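PDB 2GH9: maltose/maltodextrin-binding protein from Thermus thermophilus, which binds maltotriose and, as a periplasmic solute-binding protein, probably hands such sugars to a membrane transporter for uptake. Local coordinates for residues Asp90-Ala95 with Ser311-Leu316; Ala116-Lys121 with Trp235-Tyr240; Gly304-Ser309 with Asp319-Gly324. One frame throughout, in Å; residues are numbered along the deposited sequence.

Contact 1 of 3, residues Asp90-Ala95 with Ser311-Leu316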
loop_
_atom_site.group_PDB
_atom_site.type_symbol
_atom_site.label_atom_id
_atom_site.label_comp_id
_atom_site.label_asym_id
_atom_site.label_seq_id
_atom_site.Cartn_x
_atom_site.Cartn_y
_atom_site.Cartn_z
ATOM N N ASP A 90 -2.806 9.132 20.935
ATOM C CA ASP A 90 -3.823 9.417 19.930
ATOM C C ASP A 90 -3.694 8.534 18.669
ATOM O O ASP A 90 -4.601 8.493 17.842
ATOM C CB ASP A 90 -3.780 10.895 19.549
ATOM C CG ASP A 90 -4.654 11.208 18.379
ATOM O OD1 ASP A 90 -5.889 11.042 18.508
ATOM O OD2 ASP A 90 -4.111 11.617 17.315
ATOM N N LEU A 91 -2.577 7.838 18.537
ATOM C CA LEU A 91 -2.351 6.947 17.384
ATOM C C LEU A 91 -3.056 5.597 17.549
ATOM O O LEU A 91 -3.076 5.016 18.637
ATOM C CB LEU A 91 -0.851 6.691 17.177
ATOM C CG LEU A 91 0.102 7.871 16.947
ATOM C CD1 LEU A 91 1.548 7.377 16.890
ATOM C CD2 LEU A 91 -0.236 8.642 15.690
ATOM N N GLN A 92 -3.615 5.093 16.454
ATOM C CA GLN A 92 -4.150 3.741 16.409
ATOM C C GLN A 92 -3.049 2.721 16.717
ATOM O O GLN A 92 -1.939 2.799 16.188
ATOM C CB GLN A 92 -4.732 3.461 15.023
ATOM C CG GLN A 92 -5.983 4.243 14.695
ATOM C CD GLN A 92 -6.367 4.175 13.229
ATOM O OE1 GLN A 92 -5.557 3.792 12.368
ATOM N NE2 GLN A 92 -7.618 4.557 12.930
ATOM N N GLY A 93 -3.369 1.763 17.577
ATOM C CA GLY A 93 -2.455 0.681 17.929
ATOM C C GLY A 93 -1.726 -0.021 16.786
ATOM O O GLY A 93 -0.553 -0.300 16.887
ATOM N N VAL A 94 -2.430 -0.354 15.713
ATOM C CA VAL A 94 -1.796 -1.065 14.593
ATOM C C VAL A 94 -0.745 -0.190 13.899
ATOM O O VAL A 94 0.236 -0.693 13.379
ATOM C CB VAL A 94 -2.828 -1.534 13.532
ATOM C CG1 VAL A 94 -3.803 -2.569 14.125
ATOM C CG2 VAL A 94 -3.579 -0.358 12.993
ATOM N N ALA A 95 -0.976 1.119 13.871
ATOM C CA ALA A 95 -0.037 2.058 13.244
ATOM C C ALA A 95 1.238 2.199 14.061
ATOM O O ALA A 95 2.339 2.273 13.500
ATOM C CB ALA A 95 -0.699 3.415 13.050
ATOM N N SER A 311 -8.213 10.730 16.862
ATOM C CA SER A 311 -8.838 12.061 16.853
ATOM C C SER A 311 -9.236 12.528 15.439
ATOM O O SER A 311 -10.408 12.851 15.179
ATOM C CB SER A 311 -7.851 13.052 17.505
ATOM O OG SER A 311 -8.191 14.406 17.296
ATOM N N ALA A 312 -8.255 12.567 14.531
ATOM C CA ALA A 312 -8.482 13.003 13.157
ATOM C C ALA A 312 -9.463 12.091 12.401
ATOM O O ALA A 312 -10.276 12.575 11.620
ATOM C CB ALA A 312 -7.144 13.108 12.409
ATOM N N VAL A 313 -9.406 10.783 12.651
ATOM C CA VAL A 313 -10.328 9.829 12.009
ATOM C C VAL A 313 -11.807 10.066 12.387
ATOM O O VAL A 313 -12.683 10.076 11.509
ATOM C CB VAL A 313 -9.949 8.345 12.325
ATOM C CG1 VAL A 313 -11.177 7.498 12.568
ATOM C CG2 VAL A 313 -9.131 7.759 11.201
ATOM N N LYS A 314 -12.074 10.234 13.683
ATOM C CA LYS A 314 -13.430 10.514 14.166
ATOM C C LYS A 314 -13.949 11.802 13.541
ATOM O O LYS A 314 -15.122 11.905 13.202
ATOM C CB LYS A 314 -13.447 10.639 15.695
ATOM C CG LYS A 314 -14.841 10.723 16.299
ATOM C CD LYS A 314 -14.767 11.144 17.754
ATOM C CE LYS A 314 -16.055 10.834 18.520
ATOM N NZ LYS A 314 -15.873 10.926 20.015
ATOM N N GLN A 315 -13.058 12.771 13.378
ATOM C CA GLN A 315 -13.406 14.036 12.753
ATOM C C GLN A 315 -13.933 13.833 11.316
ATOM O O GLN A 315 -14.897 14.492 10.897
ATOM C CB GLN A 315 -12.201 14.974 12.793
ATOM C CG GLN A 315 -12.445 16.343 12.174
ATOM C CD GLN A 315 -11.225 17.242 12.263
ATOM O OE1 GLN A 315 -10.376 17.099 13.164
ATOM N NE2 GLN A 315 -11.126 18.177 11.323
ATOM N N LEU A 316 -13.341 12.883 10.588
ATOM C CA LEU A 316 -13.771 12.580 9.227
ATOM C C LEU A 316 -14.710 11.368 9.134
ATOM O O LEU A 316 -14.851 10.765 8.073
ATOM C CB LEU A 316 -12.536 12.343 8.344
ATOM C CG LEU A 316 -11.572 13.507 8.140
ATOM C CD1 LEU A 316 -10.335 13.033 7.402
ATOM C CD2 LEU A 316 -12.268 14.650 7.377
#
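Asp-90 turns its carboxylate onto the first turn of helix 310-315, where Ser-311 N donates to OD1. The bond measures 2.9 Å from Ser-311 N to Asp-90 OD1 and is close to straight, 159°. It falls on the syn lone pair of OD1, which faces OD2. With CG anti to the backbone N of Asp-90 (chi1 171°), the carboxylate is carried across to the helix, and OD1 also lies 3.0 Å from Ser-311 CB. The second oxygen, OD2, has Ser-309 OG as its partner, though the approach is unusually short and its detail doubtful; the same hydroxyl also bonds Ala-312 N. Both carboxylate oxygens thus face the same helix end. The positive end of the helix dipole probably favours the negative charge there.

Two residues on, Gln-92 comes at Val-313 from a different angle. Its extended chain crosses the valine side chain at about a right angle, and Gln-92 NE2 touches Val-313 CG2 at 3.9 Å, a looser contact at the surface. Gln-92 itself sits at the N-cap position of helix 93-98. The arrangement is that of a helix N terminus capped by its own serine, Ser-309, and reinforced by a carboxylate from a distant part of the sequence.

Contact 2 of 3, residues Ala116-Lys121 with Trp235-Tyr240. With GLC (alpha-D-glucopyranose), chain B; GLC (alpha-D-glucopyranose), chain C.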
loop_
_atom_site.group_PDB
_atom_site.type_symbol
_atom_site.label_atom_id
_atom_site.label_comp_id
_atom_site.label_asym_id
_atom_site.label_seq_id
_atom_site.Cartn_x
_atom_site.Cartn_y
_atom_site.Cartn_z
ATOM N N ALA A 116 -8.932 -1.570 -2.642
ATOM C CA ALA A 116 -10.365 -1.794 -2.587
ATOM C C ALA A 116 -10.939 -1.710 -4.014
ATOM O O ALA A 116 -10.266 -1.284 -4.956
ATOM C CB ALA A 116 -11.042 -0.756 -1.716
ATOM N N LEU A 117 -12.199 -2.099 -4.131
ATOM C CA LEU A 117 -12.945 -1.950 -5.353
ATOM C C LEU A 117 -13.397 -0.490 -5.427
ATOM O O LEU A 117 -14.269 -0.052 -4.669
ATOM C CB LEU A 117 -14.142 -2.910 -5.385
ATOM C CG LEU A 117 -15.016 -2.749 -6.637
ATOM C CD1 LEU A 117 -14.223 -3.208 -7.851
ATOM C CD2 LEU A 117 -16.315 -3.497 -6.486
ATOM N N ILE A 118 -12.759 0.253 -6.329
ATOM C CA ILE A 118 -13.111 1.630 -6.586
ATOM C C ILE A 118 -13.869 1.640 -7.922
ATOM O O ILE A 118 -13.357 1.209 -8.955
ATOM C CB ILE A 118 -11.892 2.545 -6.614
ATOM C CG1 ILE A 118 -10.998 2.284 -5.389
ATOM C CG2 ILE A 118 -12.330 4.038 -6.662
ATOM C CD1 ILE A 118 -9.648 3.083 -5.406
ATOM N N TYR A 119 -15.112 2.100 -7.869
ATOM C CA TYR A 119 -16.012 2.057 -9.031
ATOM C C TYR A 119 -16.439 3.450 -9.440
ATOM O O TYR A 119 -16.789 4.269 -8.588
ATOM C CB TYR A 119 -17.268 1.191 -8.779
ATOM C CG TYR A 119 -18.117 1.536 -7.588
ATOM C CD1 TYR A 119 -17.828 1.007 -6.338
ATOM C CD2 TYR A 119 -19.242 2.368 -7.710
ATOM C CE1 TYR A 119 -18.582 1.292 -5.250
ATOM C CE2 TYR A 119 -20.010 2.670 -6.615
ATOM C CZ TYR A 119 -19.681 2.130 -5.381
ATOM O OH TYR A 119 -20.412 2.407 -4.252
ATOM N N ASN A 120 -16.394 3.687 -10.752
ATOM C CA ASN A 120 -16.814 4.939 -11.358
ATOM C C ASN A 120 -18.332 4.914 -11.508
ATOM O O ASN A 120 -18.879 4.111 -12.270
ATOM C CB ASN A 120 -16.132 5.131 -12.725
ATOM C CG ASN A 120 -16.451 6.488 -13.371
ATOM O OD1 ASN A 120 -17.397 7.171 -12.966
ATOM N ND2 ASN A 120 -15.661 6.867 -14.383
ATOM N N LYS A 121 -18.989 5.813 -10.783
ATOM C CA LYS A 121 -20.459 5.890 -10.694
ATOM C C LYS A 121 -21.217 6.307 -11.969
ATOM O O LYS A 121 -22.445 6.261 -12.017
ATOM C CB LYS A 121 -20.851 6.797 -9.517
ATOM C CG LYS A 121 -20.625 6.160 -8.164
ATOM C CD LYS A 121 -20.862 7.126 -7.042
ATOM C CE LYS A 121 -21.074 6.409 -5.724
ATOM N NZ LYS A 121 -21.273 7.353 -4.618
ATOM N N TRP A 235 -4.175 6.187 -2.230
ATOM C CA TRP A 235 -3.108 6.952 -2.868
ATOM C C TRP A 235 -3.451 7.468 -4.257
ATOM O O TRP A 235 -2.763 8.368 -4.753
ATOM C CB TRP A 235 -1.809 6.119 -2.979
ATOM C CG TRP A 235 -2.013 4.823 -3.661
ATOM C CD1 TRP A 235 -2.038 4.582 -5.011
ATOM C CD2 TRP A 235 -2.264 3.578 -3.022
ATOM N NE1 TRP A 235 -2.296 3.239 -5.242
ATOM C CE2 TRP A 235 -2.437 2.609 -4.034
ATOM C CE3 TRP A 235 -2.365 3.182 -1.679
ATOM C CZ2 TRP A 235 -2.667 1.264 -3.745
ATOM C CZ3 TRP A 235 -2.588 1.848 -1.398
ATOM C CH2 TRP A 235 -2.751 0.908 -2.432
ATOM N N ALA A 236 -4.458 6.865 -4.899
ATOM C CA ALA A 236 -4.850 7.186 -6.278
ATOM C C ALA A 236 -5.992 8.226 -6.330
ATOM O O ALA A 236 -6.276 8.785 -7.389
ATOM C CB ALA A 236 -5.279 5.901 -6.997
ATOM N N LEU A 237 -6.618 8.475 -5.180
ATOM C CA LEU A 237 -7.828 9.275 -5.086
ATOM C C LEU A 237 -7.615 10.753 -5.352
ATOM O O LEU A 237 -8.528 11.397 -5.849
ATOM C CB LEU A 237 -8.508 9.082 -3.730
ATOM C CG LEU A 237 -9.098 7.692 -3.514
ATOM C CD1 LEU A 237 -9.799 7.539 -2.161
ATOM C CD2 LEU A 237 -10.044 7.294 -4.652
ATOM N N GLY A 238 -6.424 11.273 -5.036
ATOM C CA GLY A 238 -6.075 12.656 -5.335
ATOM C C GLY A 238 -6.297 12.968 -6.808
ATOM O O GLY A 238 -6.985 13.935 -7.147
ATOM N N ASP A 239 -5.738 12.119 -7.664
ATOM C CA ASP A 239 -5.859 12.281 -9.115
ATOM C C ASP A 239 -7.260 11.984 -9.630
ATOM O O ASP A 239 -7.679 12.602 -10.605
ATOM C CB ASP A 239 -4.831 11.430 -9.847
ATOM C CG ASP A 239 -3.397 11.837 -9.535
ATOM O OD1 ASP A 239 -3.111 13.050 -9.574
ATOM O OD2 ASP A 239 -2.546 10.946 -9.285
ATOM N N TYR A 240 -7.993 11.080 -8.966
ATOM C CA TYR A 240 -9.417 10.855 -9.279
ATOM C C TYR A 240 -10.319 12.031 -8.869
ATOM O O TYR A 240 -11.256 12.374 -9.612
ATOM C CB TYR A 240 -9.974 9.545 -8.663
ATOM C CG TYR A 240 -9.211 8.274 -9.006
ATOM C CD1 TYR A 240 -8.270 8.246 -10.044
ATOM C CD2 TYR A 240 -9.446 7.094 -8.302
ATOM C CE1 TYR A 240 -7.553 7.098 -10.344
ATOM C CE2 TYR A 240 -8.739 5.926 -8.606
ATOM C CZ TYR A 240 -7.795 5.938 -9.626
ATOM O OH TYR A 240 -7.082 4.807 -9.941
HETATM C C1 GLC B . 1.071 1.331 -3.233
HETATM C C2 GLC B . 1.186 1.088 -1.740
HETATM C C3 GLC B . 2.483 0.302 -1.447
HETATM C C4 GLC B . 2.620 -0.957 -2.290
HETATM C C5 GLC B . 2.399 -0.629 -3.765
HETATM C C6 GLC B . 2.370 -1.908 -4.610
HETATM O O2 GLC B . 1.236 2.339 -1.048
HETATM O O3 GLC B . 2.557 -0.019 -0.075
HETATM O O4 GLC B . 3.926 -1.535 -2.098
HETATM O O5 GLC B . 1.158 0.091 -3.946
HETATM O O6 GLC B . 2.780 -1.671 -5.960
HETATM C C1 GLC C . 2.597 5.719 -5.791
HETATM C C2 GLC C . 1.830 5.841 -4.476
HETATM C C3 GLC C . 2.102 4.626 -3.611
HETATM C C4 GLC C . 1.714 3.354 -4.380
HETATM C C5 GLC C . 2.484 3.251 -5.707
HETATM C C6 GLC C . 1.973 2.076 -6.564
HETATM O O1 GLC C . 3.988 5.847 -5.511
HETATM O O2 GLC C . 2.173 7.068 -3.794
HETATM O O3 GLC C . 1.403 4.696 -2.357
HETATM O O4 GLC C . 2.125 2.225 -3.629
HETATM O O5 GLC C . 2.331 4.467 -6.436
HETATM O O6 GLC C . 2.649 2.010 -7.835
#
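Ile-118 is the residue of strand 116-120 that reaches helix 237-242. The strand enters at Ala-116, paired through its backbone with Asn-232. Leu-117 pairs with Ala-250 on the other neighbouring strand and packs its side chain on Met-229. Ile-118 then points toward the helix. CD1 lies anti to CA across the CB-CG1 bond (chi2 174°), which sends the methyl forward as the touching atom, 4.3 Å from Leu-237 CD2 and 4.4 Å from Tyr-240 CE2. The methyl comes at the rim of the tyrosine, roughly level with the ring. One face of that ring is taken up differently: Ala-236 O stands 3.3 Å above the Tyr-240 ring plane, over its centre, while also accepting the backbone bond from Tyr-240 N. The phenol OH is bonded to Asp-219 and to Asn-232, so this buried hydroxyl has polar partners. Tyr-119 packs instead on Met-229 and Pro-127, and Asn-120 uses OD1 to accept from Lys-122 N.

At the other end of 235-240, Trp-235 serves the sugar. Two glucose units lie over one face of its indole, C1 of the chain B glucose 3.7 Å above the ring plane and C4 of the chain C glucose 3.9 Å above it; neither sits over the middle of a ring. Asn-232, which holds the Tyr-240 hydroxyl, also makes a weak bond with Trp-235 NE1, so one second-shell residue links the pocket ring to the core.

Strand 116-120 runs antiparallel between strands 227-232 and 247-250, and Ile-230, Phe-247 and, from helix 215-224, Phe-222 close round the Ile-118 side chain.

Contact 3 of 3, residues Gly304-Ser309 with Asp319-Gly324. With GLC (alpha-D-glucopyranose), chain C.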
loop_
_atom_site.group_PDB
_atom_site.type_symbol
_atom_site.label_atom_id
_atom_site.label_comp_id
_atom_site.label_asym_id
_atom_site.label_seq_id
_atom_site.Cartn_x
_atom_site.Cartn_y
_atom_site.Cartn_z
ATOM N N GLY A 304 -6.647 11.004 -0.276
ATOM C CA GLY A 304 -7.575 10.069 0.334
ATOM C C GLY A 304 -7.079 9.042 1.331
ATOM O O GLY A 304 -7.878 8.241 1.834
ATOM N N ARG A 305 -5.788 9.031 1.631
ATOM C CA ARG A 305 -5.253 8.070 2.605
ATOM C C ARG A 305 -5.777 8.424 4.002
ATOM O O ARG A 305 -6.039 9.586 4.299
ATOM C CB ARG A 305 -3.717 8.050 2.600
ATOM C CG ARG A 305 -3.120 7.810 1.224
ATOM C CD ARG A 305 -1.666 7.655 1.314
ATOM N NE ARG A 305 -0.974 8.087 0.103
ATOM C CZ ARG A 305 0.010 7.421 -0.478
ATOM N NH1 ARG A 305 0.441 6.253 0.006
ATOM N NH2 ARG A 305 0.582 7.921 -1.552
ATOM N N ILE A 306 -5.969 7.415 4.825
ATOM C CA ILE A 306 -6.763 7.577 6.052
ATOM C C ILE A 306 -5.844 7.928 7.220
ATOM O O ILE A 306 -4.879 7.219 7.458
ATOM C CB ILE A 306 -7.566 6.294 6.360
ATOM C CG1 ILE A 306 -8.363 5.839 5.113
ATOM C CG2 ILE A 306 -8.508 6.474 7.599
ATOM C CD1 ILE A 306 -9.139 6.973 4.403
ATOM N N PRO A 307 -6.125 9.026 7.950
ATOM C CA PRO A 307 -5.312 9.312 9.159
ATOM C C PRO A 307 -5.210 8.149 10.145
ATOM O O PRO A 307 -6.178 7.414 10.342
ATOM C CB PRO A 307 -6.049 10.491 9.806
ATOM C CG PRO A 307 -6.669 11.195 8.638
ATOM C CD PRO A 307 -7.121 10.081 7.712
ATOM N N VAL A 308 -4.033 7.961 10.737
ATOM C CA VAL A 308 -3.884 6.990 11.819
ATOM C C VAL A 308 -4.105 7.656 13.208
ATOM O O VAL A 308 -4.005 6.994 14.244
ATOM C CB VAL A 308 -2.530 6.263 11.766
ATOM C CG1 VAL A 308 -2.421 5.450 10.446
ATOM C CG2 VAL A 308 -1.400 7.238 11.902
ATOM N N SER A 309 -4.392 8.956 13.203
ATOM C CA SER A 309 -4.815 9.662 14.419
ATOM C C SER A 309 -6.267 9.303 14.735
ATOM O O SER A 309 -7.163 9.612 13.960
ATOM C CB SER A 309 -4.667 11.176 14.231
ATOM O OG SER A 309 -5.340 11.922 15.232
ATOM N N ASP A 319 -16.895 11.573 6.203
ATOM C CA ASP A 319 -16.285 11.703 4.887
ATOM C C ASP A 319 -16.475 10.375 4.133
ATOM O O ASP A 319 -16.316 9.301 4.708
ATOM C CB ASP A 319 -14.802 12.099 4.967
ATOM C CG ASP A 319 -14.162 12.222 3.595
ATOM O OD1 ASP A 319 -14.156 13.323 3.011
ATOM O OD2 ASP A 319 -13.698 11.193 3.068
ATOM N N PRO A 320 -16.873 10.458 2.864
ATOM C CA PRO A 320 -17.156 9.281 2.043
ATOM C C PRO A 320 -15.981 8.298 1.875
ATOM O O PRO A 320 -16.191 7.081 1.873
ATOM C CB PRO A 320 -17.517 9.895 0.697
ATOM C CG PRO A 320 -17.974 11.235 1.006
ATOM C CD PRO A 320 -17.132 11.698 2.118
ATOM N N VAL A 321 -14.778 8.844 1.710
ATOM C CA VAL A 321 -13.552 8.053 1.572
ATOM C C VAL A 321 -13.240 7.354 2.886
ATOM O O VAL A 321 -12.913 6.168 2.899
ATOM C CB VAL A 321 -12.341 8.928 1.111
ATOM C CG1 VAL A 321 -11.038 8.112 1.082
ATOM C CG2 VAL A 321 -12.590 9.525 -0.242
ATOM N N VAL A 322 -13.365 8.075 4.002
ATOM C CA VAL A 322 -13.074 7.486 5.306
ATOM C C VAL A 322 -14.117 6.414 5.650
ATOM O O VAL A 322 -13.748 5.318 6.041
ATOM C CB VAL A 322 -12.948 8.567 6.420
ATOM C CG1 VAL A 322 -12.756 7.932 7.806
ATOM C CG2 VAL A 322 -11.800 9.485 6.101
ATOM N N ALA A 323 -15.398 6.722 5.471
ATOM C CA ALA A 323 -16.485 5.739 5.688
ATOM C C ALA A 323 -16.322 4.500 4.796
ATOM O O ALA A 323 -16.509 3.364 5.259
ATOM C CB ALA A 323 -17.856 6.381 5.438
ATOM N N GLY A 324 -15.960 4.716 3.531
ATOM C CA GLY A 324 -15.717 3.618 2.600
ATOM C C GLY A 324 -14.591 2.695 3.059
ATOM O O GLY A 324 -14.755 1.476 3.143
HETATM C C1 GLC C . 2.597 5.719 -5.791
HETATM C C2 GLC C . 1.830 5.841 -4.476
HETATM C C3 GLC C . 2.102 4.626 -3.611
HETATM C C4 GLC C . 1.714 3.354 -4.380
HETATM C C5 GLC C . 2.484 3.251 -5.707
HETATM C C6 GLC C . 1.973 2.076 -6.564
HETATM O O1 GLC C . 3.988 5.847 -5.511
HETATM O O2 GLC C . 2.173 7.068 -3.794
HETATM O O3 GLC C . 1.403 4.696 -2.357
HETATM O O4 GLC C . 2.125 2.225 -3.629
HETATM O O5 GLC C . 2.331 4.467 -6.436
HETATM O O6 GLC C . 2.649 2.010 -7.835
#
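Ile-306 sets its CD1 methyl against two successive valines of helix 320-326, touching Val-321 CG1 and Val-322 CG2 at 4.0 Å each. This is the close-packed part of the contact, all of it buried. The same Val-321 CG1 also presses on the carbonyl of Gly-304, with 3.3 Å between Gly-304 O and that methyl. Val-313 of helix 310-315, Asn-300 and Phe-329 also pack on Ile-306.

Strand 306-307 is a short antiparallel partner of strand 104-113 in the mixed sheet of this periplasmic-binding-protein fold. Ile-306 faces helix 320-326, while the preceding Arg-305 starts off away from that helix and its extended chain ends at the sugar. There the guanidinium grips the chain C glucose twice: Arg-305 NH1 donates to O3 at 3.0 Å and Arg-305 NH2 to O2 at 2.9 Å, with O2 in the guanidinium plane at its edge. Both bonds are bent, 135° and 143°. Salt bridges from Arg-305 NE to Glu-13 and from Arg-305 NH1 to Glu-113 help fix its rotation. With a methionine at Arg-305, O2 and O3 would probably lose these donors, and the two glutamates would be left without their shared positive partner.

Toward solvent the helix start is looser. Pro-320 is exposed, Ala-323 and Gly-324 partly so, and Asp-319 caps the helix from its N-cap position. The anti lone pair of Asp-319 OD2 takes Val-322 N at 3.3 Å and 155°, and a weak bond from Val-321 N reaches the same oxygen.

Contacts 1 and 3 share a neighbourhood, their centres about 10 Å apart. Strand 306-307 and helices 310-315 and 320-326 follow one another in the chain, and Gln-92 N lies 2.9 Å from Val-308 O, probably a hydrogen bond. Contact 2 has its centre about 13 Å from that of contact 3, and the two meet where Leu-237 CD1 packs on Val-321 CG1 at 3.5 Å. Trp-235 and Arg-305 also adjoin, with Trp-235 CB 3.3 Å from Arg-305 NH2, and both touch the chain C glucose. Contact 1 stands at the surface, its nearest atoms about 11 Å from those of contact 2, and is linked to the pocket side through contact 3.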